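Local atomic coordinates of NLP/P60 family protein (Bacillus cereus ATCC 10987, PDB entry 3H41), a protein that probably cleaves gamma-D-glutamyl-L-lysine (diamino acid) bonds in cell-wall murein peptides as a cysteine peptidase, releasing the dipeptide L-Ala-gamma-D-Glu. Residues A[7-20]-A[58-72]. Sequence-based numbering, arbitrary orientation.
Sequences SKAFIDVSAATLWT and NKLETQALLGQEVTV. With ALA (alanine), chain B.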
ATOM      1  N   SER A   7      20.426   3.785   9.804  1.00 28.76           N
ATOM      2  CA  SER A   7      20.627   2.328   9.635  1.00 28.87           C
ATOM      3  C   SER A   7      19.340   1.611   9.210  1.00 25.19           C
ATOM      4  O   SER A   7      18.279   2.225   9.093  1.00 23.70           O
ATOM      5  CB  SER A   7      21.220   1.717  10.903  1.00 30.50           C
ATOM      6  OG  SER A   7      20.255   1.688  11.950  1.00 40.33           O
ATOM      7  N   LYS A   8      19.476   0.312   8.957  1.00 20.44           N
ATOM      8  CA  LYS A   8      18.511  -0.467   8.222  1.00 22.33           C
ATOM      9  C   LYS A   8      17.541  -1.139   9.193  1.00 19.87           C
ATOM     10  O   LYS A   8      17.929  -1.632  10.253  1.00 20.90           O
ATOM     11  CB  LYS A   8      19.271  -1.470   7.346  1.00 24.42           C
ATOM     12  CG  LYS A   8      18.454  -2.324   6.416  1.00 28.14           C
ATOM     13  CD  LYS A   8      19.296  -3.444   5.745  1.00 32.61           C
ATOM     14  CE  LYS A   8      20.484  -2.915   4.915  1.00 40.74           C
ATOM     15  NZ  LYS A   8      20.361  -3.159   3.449  1.00 41.00           N
ATOM     16  N   ALA A   9      16.249  -1.091   8.890  1.00 16.60           N
ATOM     17  CA  ALA A   9      15.311  -1.818   9.708  1.00 11.99           C
ATOM     18  C   ALA A   9      14.178  -2.300   8.821  1.00 12.48           C
ATOM     19  O   ALA A   9      14.073  -1.905   7.658  1.00 12.81           O
ATOM     20  CB  ALA A   9      14.810  -0.970  10.874  1.00 12.48           C
ATOM     21  N   PHE A  10      13.352  -3.162   9.386  1.00 12.33           N
ATOM     22  CA  PHE A  10      12.225  -3.761   8.665  1.00 12.66           C
ATOM     23  C   PHE A  10      10.917  -3.599   9.429  1.00 11.95           C
ATOM     24  O   PHE A  10      10.874  -3.760  10.635  1.00 15.03           O
ATOM     25  CB  PHE A  10      12.531  -5.242   8.422  1.00 13.36           C
ATOM     26  CG  PHE A  10      13.729  -5.442   7.516  1.00 13.94           C
ATOM     27  CD1 PHE A  10      13.592  -5.420   6.135  1.00 13.64           C
ATOM     28  CD2 PHE A  10      14.983  -5.530   8.050  1.00 18.50           C
ATOM     29  CE1 PHE A  10      14.695  -5.554   5.291  1.00 20.07           C
ATOM     30  CE2 PHE A  10      16.092  -5.662   7.220  1.00 14.07           C
ATOM     31  CZ  PHE A  10      15.946  -5.670   5.846  1.00 18.66           C
ATOM     32  N   ILE A  11       9.834  -3.362   8.705  1.00 12.97           N
ATOM     33  CA  ILE A  11       8.501  -3.319   9.314  1.00 11.76           C
ATOM     34  C   ILE A  11       8.126  -4.661   9.941  1.00 14.03           C
ATOM     35  O   ILE A  11       8.213  -5.690   9.279  1.00 13.63           O
ATOM     36  CB  ILE A  11       7.443  -2.922   8.256  1.00 11.32           C
ATOM     37  CG1 ILE A  11       7.835  -1.610   7.589  1.00 14.30           C
ATOM     38  CG2 ILE A  11       6.037  -2.858   8.874  1.00 16.11           C
ATOM     39  CD1 ILE A  11       7.980  -0.410   8.491  1.00 10.79           C
ATOM     40  N   ASP A  12       7.683  -4.622  11.201  1.00 13.62           N
ATOM     41  CA  ASP A  12       7.455  -5.815  12.012  1.00 15.18           C
ATOM     42  C   ASP A  12       5.973  -5.997  12.321  1.00 14.77           C
ATOM     43  O   ASP A  12       5.624  -6.831  13.137  1.00 16.62           O
ATOM     44  CB  ASP A  12       8.308  -5.778  13.299  1.00 14.33           C
ATOM     45  CG  ASP A  12       8.368  -7.143  14.020  1.00 20.23           C
ATOM     46  OD1 ASP A  12       8.531  -8.163  13.341  1.00 18.60           O
ATOM     47  OD2 ASP A  12       8.219  -7.202  15.267  1.00 21.06           O
ATOM     48  N   VAL A  13       5.102  -5.239  11.630  1.00  9.34           N
ATOM     49  CA  VAL A  13       3.665  -5.361  11.828  1.00 12.76           C
ATOM     50  C   VAL A  13       3.041  -5.529  10.460  1.00 11.03           C
ATOM     51  O   VAL A  13       3.688  -5.281   9.410  1.00 13.33           O
ATOM     52  CB  VAL A  13       3.051  -4.122  12.624  1.00 11.96           C
ATOM     53  CG1 VAL A  13       3.464  -4.196  14.091  1.00  8.39           C
ATOM     54  CG2 VAL A  13       3.447  -2.781  11.993  1.00 10.50           C
ATOM     55  N   SER A  14       1.788  -5.963  10.433  1.00 12.33           N
ATOM     56  CA  SER A  14       1.145  -6.215   9.125  1.00 11.75           C
ATOM     57  C   SER A  14       1.198  -4.955   8.259  1.00 11.29           C
ATOM     58  O   SER A  14       1.602  -5.001   7.091  1.00 13.39           O
ATOM     59  CB  SER A  14      -0.272  -6.721   9.285  1.00 13.70           C
ATOM     60  OG  SER A  14      -1.029  -5.793  10.053  1.00 20.09           O
ATOM     61  N   ALA A  15       0.836  -3.827   8.844  1.00 11.01           N
ATOM     62  CA  ALA A  15       1.093  -2.547   8.220  1.00 12.19           C
ATOM     63  C   ALA A  15       1.346  -1.451   9.269  1.00 10.57           C
ATOM     64  O   ALA A  15       0.627  -1.351  10.294  1.00 12.63           O
ATOM     65  CB  ALA A  15      -0.015  -2.172   7.226  1.00 10.59           C
ATOM     66  N   ALA A  16       2.446  -0.721   9.062  1.00 10.37           N
ATOM     67  CA  ALA A  16       2.802   0.438   9.892  1.00 12.63           C
ATOM     68  C   ALA A  16       2.300   1.722   9.246  1.00 10.62           C
ATOM     69  O   ALA A  16       2.487   1.951   8.066  1.00 14.13           O
ATOM     70  CB  ALA A  16       4.299   0.540  10.111  1.00 11.84           C
ATOM     71  N   THR A  17       1.737   2.595  10.074  1.00 12.52           N
ATOM     72  CA  THR A  17       1.240   3.881   9.627  1.00 10.72           C
ATOM     73  C   THR A  17       2.269   4.927  10.024  1.00 12.40           C
ATOM     74  O   THR A  17       2.695   4.966  11.184  1.00 15.27           O
ATOM     75  CB  THR A  17      -0.097   4.126  10.314  1.00 10.43           C
ATOM     76  OG1 THR A  17      -0.995   3.079   9.914  1.00 13.16           O
ATOM     77  CG2 THR A  17      -0.690   5.485   9.905  1.00 10.14           C
ATOM     78  N   LEU A  18       2.693   5.714   9.035  1.00 12.63           N
ATOM     79  CA  LEU A  18       3.665   6.754   9.233  1.00 10.94           C
ATOM     80  C   LEU A  18       2.981   8.129   9.352  1.00 13.22           C
ATOM     81  O   LEU A  18       2.112   8.492   8.549  1.00 14.25           O
ATOM     82  CB  LEU A  18       4.665   6.763   8.078  1.00 10.46           C
ATOM     83  CG  LEU A  18       5.789   5.703   8.213  1.00 15.57           C
ATOM     84  CD1 LEU A  18       5.245   4.298   8.057  1.00 19.00           C
ATOM     85  CD2 LEU A  18       6.857   6.022   7.153  1.00 16.52           C
ATOM     86  N   TRP A  19       3.419   8.880  10.345  1.00 11.04           N
ATOM     87  CA  TRP A  19       2.795  10.164  10.754  1.00 14.02           C
ATOM     88  C   TRP A  19       3.676  11.330  10.302  1.00 14.83           C
ATOM     89  O   TRP A  19       4.885  11.164  10.180  1.00 14.13           O
ATOM     90  CB  TRP A  19       2.578  10.195  12.285  1.00 16.17           C
ATOM     91  CG  TRP A  19       1.554   9.179  12.696  1.00 10.04           C
ATOM     92  CD1 TRP A  19       1.734   7.832  12.705  1.00 14.97           C
ATOM     93  CD2 TRP A  19       0.167   9.391  13.048  1.00 10.71           C
ATOM     94  NE1 TRP A  19       0.588   7.194  13.055  1.00 11.73           N
ATOM     95  CE2 TRP A  19      -0.397   8.119  13.285  1.00 10.84           C
ATOM     96  CE3 TRP A  19      -0.635  10.528  13.238  1.00 14.73           C
ATOM     97  CZ2 TRP A  19      -1.745   7.939  13.669  1.00 12.65           C
ATOM     98  CZ3 TRP A  19      -1.958  10.355  13.596  1.00 11.54           C
ATOM     99  CH2 TRP A  19      -2.502   9.069  13.832  1.00 17.11           C
ATOM    100  N   THR A  20       3.070  12.499  10.074  1.00 14.00           N
ATOM    101  CA  THR A  20       3.810  13.680   9.690  1.00 14.74           C
ATOM    102  C   THR A  20       4.584  14.243  10.877  1.00 13.64           C
ATOM    103  O   THR A  20       5.474  15.026  10.691  1.00 17.90           O
ATOM    104  CB  THR A  20       2.874  14.784   9.165  1.00 14.42           C
ATOM    105  OG1 THR A  20       1.880  15.069  10.167  1.00 13.99           O
ATOM    106  CG2 THR A  20       2.216  14.327   7.858  1.00 10.07           C
ATOM    107  N   ASN A  58      -3.676  17.084   8.491  1.00 16.46           N
ATOM    108  CA  ASN A  58      -2.423  16.661   7.835  1.00 14.88           C
ATOM    109  C   ASN A  58      -1.534  15.784   8.728  1.00 13.69           C
ATOM    110  O   ASN A  58      -0.391  16.143   9.098  1.00 14.66           O
ATOM    111  CB  ASN A  58      -1.669  17.896   7.342  1.00 17.17           C
ATOM    112  CG  ASN A  58      -0.492  17.550   6.438  1.00 21.22           C
ATOM    113  OD1 ASN A  58      -0.505  16.552   5.707  1.00 16.53           O
ATOM    114  ND2 ASN A  58       0.535  18.398   6.478  1.00 19.80           N
ATOM    115  N   LYS A  59      -2.084  14.643   9.107  1.00 12.29           N
ATOM    116  CA  LYS A  59      -1.494  13.792  10.138  1.00 10.84           C
ATOM    117  C   LYS A  59      -0.627  12.640   9.641  1.00 11.98           C
ATOM    118  O   LYS A  59       0.251  12.205  10.382  1.00 11.08           O
ATOM    119  CB  LYS A  59      -2.557  13.229  11.066  1.00 12.32           C
ATOM    120  CG  LYS A  59      -3.171  14.277  11.985  1.00 13.04           C
ATOM    121  CD  LYS A  59      -2.162  14.669  13.091  1.00 18.38           C
ATOM    122  CE  LYS A  59      -2.531  15.998  13.741  1.00 28.47           C
ATOM    123  NZ  LYS A  59      -2.051  17.108  12.910  1.00 38.40           N
ATOM    124  N   LEU A  60      -0.941  12.110   8.463  1.00 11.92           N
ATOM    125  CA  LEU A  60      -0.333  10.887   7.927  1.00 12.29           C
ATOM    126  C   LEU A  60       0.466  11.079   6.643  1.00 16.94           C
ATOM    127  O   LEU A  60       0.200  11.966   5.830  1.00 15.17           O
ATOM    128  CB  LEU A  60      -1.410   9.842   7.649  1.00  9.14           C
ATOM    129  CG  LEU A  60      -2.328   9.436   8.806  1.00 11.35           C
ATOM    130  CD1 LEU A  60      -3.319   8.288   8.401  1.00 10.02           C
ATOM    131  CD2 LEU A  60      -1.551   9.083  10.098  1.00  9.10           C
ATOM    132  N   GLU A  61       1.416  10.174   6.453  1.00 13.55           N
ATOM    133  CA  GLU A  61       2.298  10.180   5.303  1.00 13.87           C
ATOM    134  C   GLU A  61       2.027   9.018   4.382  1.00 13.63           C
ATOM    135  O   GLU A  61       1.784   9.213   3.203  1.00 12.14           O
ATOM    136  CB  GLU A  61       3.743  10.111   5.787  1.00 15.35           C
ATOM    137  CG  GLU A  61       4.211  11.354   6.519  1.00 13.77           C
ATOM    138  CD  GLU A  61       4.503  12.525   5.588  1.00 20.84           C
ATOM    139  OE1 GLU A  61       4.037  12.546   4.414  1.00 15.96           O
ATOM    140  OE2 GLU A  61       5.215  13.442   6.048  1.00 26.15           O
ATOM    141  N   THR A  62       2.107   7.801   4.923  1.00 11.96           N
ATOM    142  CA  THR A  62       1.956   6.600   4.128  1.00 11.98           C
ATOM    143  C   THR A  62       1.799   5.404   5.060  1.00 11.97           C
ATOM    144  O   THR A  62       1.744   5.557   6.264  1.00 11.66           O
ATOM    145  CB  THR A  62       3.148   6.375   3.168  1.00 12.65           C
ATOM    146  OG1 THR A  62       2.833   5.318   2.232  1.00 12.59           O
ATOM    147  CG2 THR A  62       4.434   6.071   3.955  1.00 12.59           C
ATOM    148  N   GLN A  63       1.697   4.222   4.493  1.00 11.74           N
ATOM    149  CA  GLN A  63       1.799   3.019   5.289  1.00 12.64           C
ATOM    150  C   GLN A  63       2.796   2.102   4.633  1.00 11.59           C
ATOM    151  O   GLN A  63       2.944   2.141   3.404  1.00 12.99           O
ATOM    152  CB  GLN A  63       0.449   2.314   5.390  1.00 13.81           C
ATOM    153  CG  GLN A  63      -0.620   3.049   6.264  1.00 11.77           C
ATOM    154  CD  GLN A  63      -1.922   2.282   6.294  1.00 10.25           C
ATOM    155  OE1 GLN A  63      -2.344   1.718   5.265  1.00 13.05           O
ATOM    156  NE2 GLN A  63      -2.549   2.203   7.474  1.00 11.90           N
ATOM    157  N   ALA A  64       3.487   1.291   5.445  1.00 12.15           N
ATOM    158  CA  ALA A  64       4.490   0.341   4.947  1.00 13.05           C
ATOM    159  C   ALA A  64       4.121  -1.034   5.442  1.00 11.83           C
ATOM    160  O   ALA A  64       3.692  -1.184   6.599  1.00 12.11           O
ATOM    161  CB  ALA A  64       5.889   0.733   5.422  1.00 10.21           C
ATOM    162  N   LEU A  65       4.273  -2.036   4.580  1.00 13.40           N
ATOM    163  CA  LEU A  65       3.863  -3.401   4.942  1.00 11.58           C
ATOM    164  C   LEU A  65       4.940  -4.231   5.661  1.00 12.93           C
ATOM    165  O   LEU A  65       6.138  -4.011   5.473  1.00 12.73           O
ATOM    166  CB  LEU A  65       3.424  -4.176   3.701  1.00 11.97           C
ATOM    167  CG  LEU A  65       2.316  -3.563   2.818  1.00 10.79           C
ATOM    168  CD1 LEU A  65       1.935  -4.498   1.635  1.00 13.24           C
ATOM    169  CD2 LEU A  65       1.100  -3.182   3.672  1.00  9.36           C
ATOM    170  N   LEU A  66       4.484  -5.231   6.422  1.00 10.74           N
ATOM    171  CA  LEU A  66       5.333  -6.253   7.014  1.00 12.43           C
ATOM    172  C   LEU A  66       6.475  -6.620   6.073  1.00 14.31           C
ATOM    173  O   LEU A  66       6.254  -6.926   4.887  1.00 12.83           O
ATOM    174  CB  LEU A  66       4.514  -7.498   7.333  1.00 11.03           C
ATOM    175  CG  LEU A  66       5.306  -8.619   8.004  1.00 10.34           C
ATOM    176  CD1 LEU A  66       5.518  -8.289   9.449  1.00 12.84           C
ATOM    177  CD2 LEU A  66       4.536  -9.974   7.800  1.00 11.27           C
ATOM    178  N   GLY A  67       7.694  -6.565   6.597  1.00 11.10           N
ATOM    179  CA  GLY A  67       8.881  -6.895   5.821  1.00 14.85           C
ATOM    180  C   GLY A  67       9.484  -5.825   4.937  1.00 17.19           C
ATOM    181  O   GLY A  67      10.600  -6.009   4.432  1.00 16.04           O
ATOM    182  N   GLN A  68       8.769  -4.716   4.709  1.00 13.63           N
ATOM    183  CA  GLN A  68       9.299  -3.632   3.898  1.00 15.74           C
ATOM    184  C   GLN A  68      10.501  -3.018   4.625  1.00 15.79           C
ATOM    185  O   GLN A  68      10.511  -2.937   5.872  1.00 14.55           O
ATOM    186  CB  GLN A  68       8.208  -2.583   3.623  1.00 14.42           C
ATOM    187  CG  GLN A  68       8.496  -1.633   2.475  1.00 24.10           C
ATOM    188  CD  GLN A  68       7.223  -1.030   1.825  1.00 27.17           C
ATOM    189  OE1 GLN A  68       6.070  -1.219   2.301  1.00 18.51           O
ATOM    190  NE2 GLN A  68       7.435  -0.321   0.715  1.00 25.90           N
ATOM    191  N   GLU A  69      11.530  -2.663   3.844  1.00 15.96           N
ATOM    192  CA  GLU A  69      12.762  -2.116   4.407  1.00 16.10           C
ATOM    193  C   GLU A  69      12.639  -0.600   4.547  1.00 14.72           C
ATOM    194  O   GLU A  69      12.054   0.062   3.695  1.00 14.05           O
ATOM    195  CB  GLU A  69      13.945  -2.420   3.510  1.00 17.50           C
ATOM    196  CG  GLU A  69      15.296  -2.100   4.156  1.00 18.48           C
ATOM    197  CD  GLU A  69      16.484  -2.560   3.295  1.00 29.92           C
ATOM    198  OE1 GLU A  69      16.428  -3.678   2.733  1.00 29.24           O
ATOM    199  OE2 GLU A  69      17.473  -1.811   3.188  1.00 26.42           O
ATOM    200  N   VAL A  70      13.215  -0.073   5.617  1.00 13.41           N
ATOM    201  CA  VAL A  70      13.253   1.342   5.843  1.00 15.30           C
ATOM    202  C   VAL A  70      14.683   1.751   6.253  1.00 18.17           C
ATOM    203  O   VAL A  70      15.447   0.921   6.764  1.00 18.14           O
ATOM    204  CB  VAL A  70      12.246   1.806   6.962  1.00 15.77           C
ATOM    205  CG1 VAL A  70      10.796   1.287   6.669  1.00 11.65           C
ATOM    206  CG2 VAL A  70      12.719   1.416   8.364  1.00 14.85           C
ATOM    207  N   THR A  71      14.998   3.029   6.039  1.00 17.00           N
ATOM    208  CA  THR A  71      16.188   3.647   6.619  1.00 15.36           C
ATOM    209  C   THR A  71      15.763   4.511   7.812  1.00 15.36           C
ATOM    210  O   THR A  71      14.943   5.413   7.643  1.00 18.04           O
ATOM    211  CB  THR A  71      16.934   4.524   5.584  1.00 14.60           C
ATOM    212  OG1 THR A  71      17.261   3.736   4.424  1.00 17.57           O
ATOM    213  CG2 THR A  71      18.238   5.223   6.241  1.00 14.57           C
ATOM    214  N   VAL A  72      16.298   4.229   8.997  1.00 17.62           N
ATOM    215  CA  VAL A  72      15.992   5.017  10.192  1.00 16.33           C
ATOM    216  C   VAL A  72      16.896   6.248  10.180  1.00 19.75           C
ATOM    217  O   VAL A  72      18.139   6.114  10.133  1.00 17.94           O
ATOM    218  CB  VAL A  72      16.117   4.209  11.507  1.00 15.92           C
ATOM    219  CG1 VAL A  72      15.665   5.037  12.704  1.00 13.73           C
ATOM    220  CG2 VAL A  72      15.335   2.896  11.435  1.00 14.02           C
TER
HETATM  221  N   ALA B 501       0.893  10.661   1.090  1.00 19.96           N
HETATM  222  CA  ALA B 501      -0.630  10.523   1.083  1.00 24.53           C
HETATM  223  C   ALA B 501      -1.243  11.439   0.032  1.00 24.79           C
HETATM  224  O   ALA B 501      -0.672  12.490  -0.293  1.00 22.52           O
HETATM  225  CB  ALA B 501      -1.215  10.872   2.449  1.00 24.67           C
HETATM  226  O   HOH W   1       1.275  16.770  12.126  1.00 35.07           O
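Leu-60 sets its CD2 methyl squarely over one face of the Trp-19 indole, 3.4 Å from the centroid of the six-membered ring and 9° off its normal, a CH-pi contact within a non-hydrogen-bonded antiparallel pair, the two side chains running side by side although they leave the backbone on diverging courses. The same CD2 methyl also touches Thr-17 CG2 (3.7 Å), with CD1 a little farther off. Further along the ladder, at the next non-hydrogen-bonded pair, Gln-63 and Thr-17 lie alongside: Gln-63 NE2 donates to Thr-17 OG1 (3.0 Å), which lies near the plane of the amide, while Gln-63 OE1 takes the backbone N of Thr-209. The segments form two antiparallel ladders, 15-19 with 60-65 and 8-11 with 69-72, within the N-terminal SH3-like domain. A register shift of one separates them where 65-68 makes a type II turn. Gly-67 N closes this corner on Ile-11 O (2.9 Å). With CG1 anti to the carbonyl carbon (chi1 -55°), Ile-11 lies over the turn, CG1 on Ala-64 CB and CD1 3.8 Å from Val-70 CG1. On the face of Lys-8 and Phe-10, the extended Glu-69 runs beside the phenyl ring and receives Lys-8 NZ on OE2 (3.2 Å), from above the carboxylate plane. At the far end Thr-20 OG1 donates to Asn-58 O (2.7 Å), on an in-plane lone pair. Here Glu-61 enters the substrate site: its backbone O accepts the amino group of the bound alanine (ALA N, 2.7 Å), and its carboxylate pairs with Arg-91.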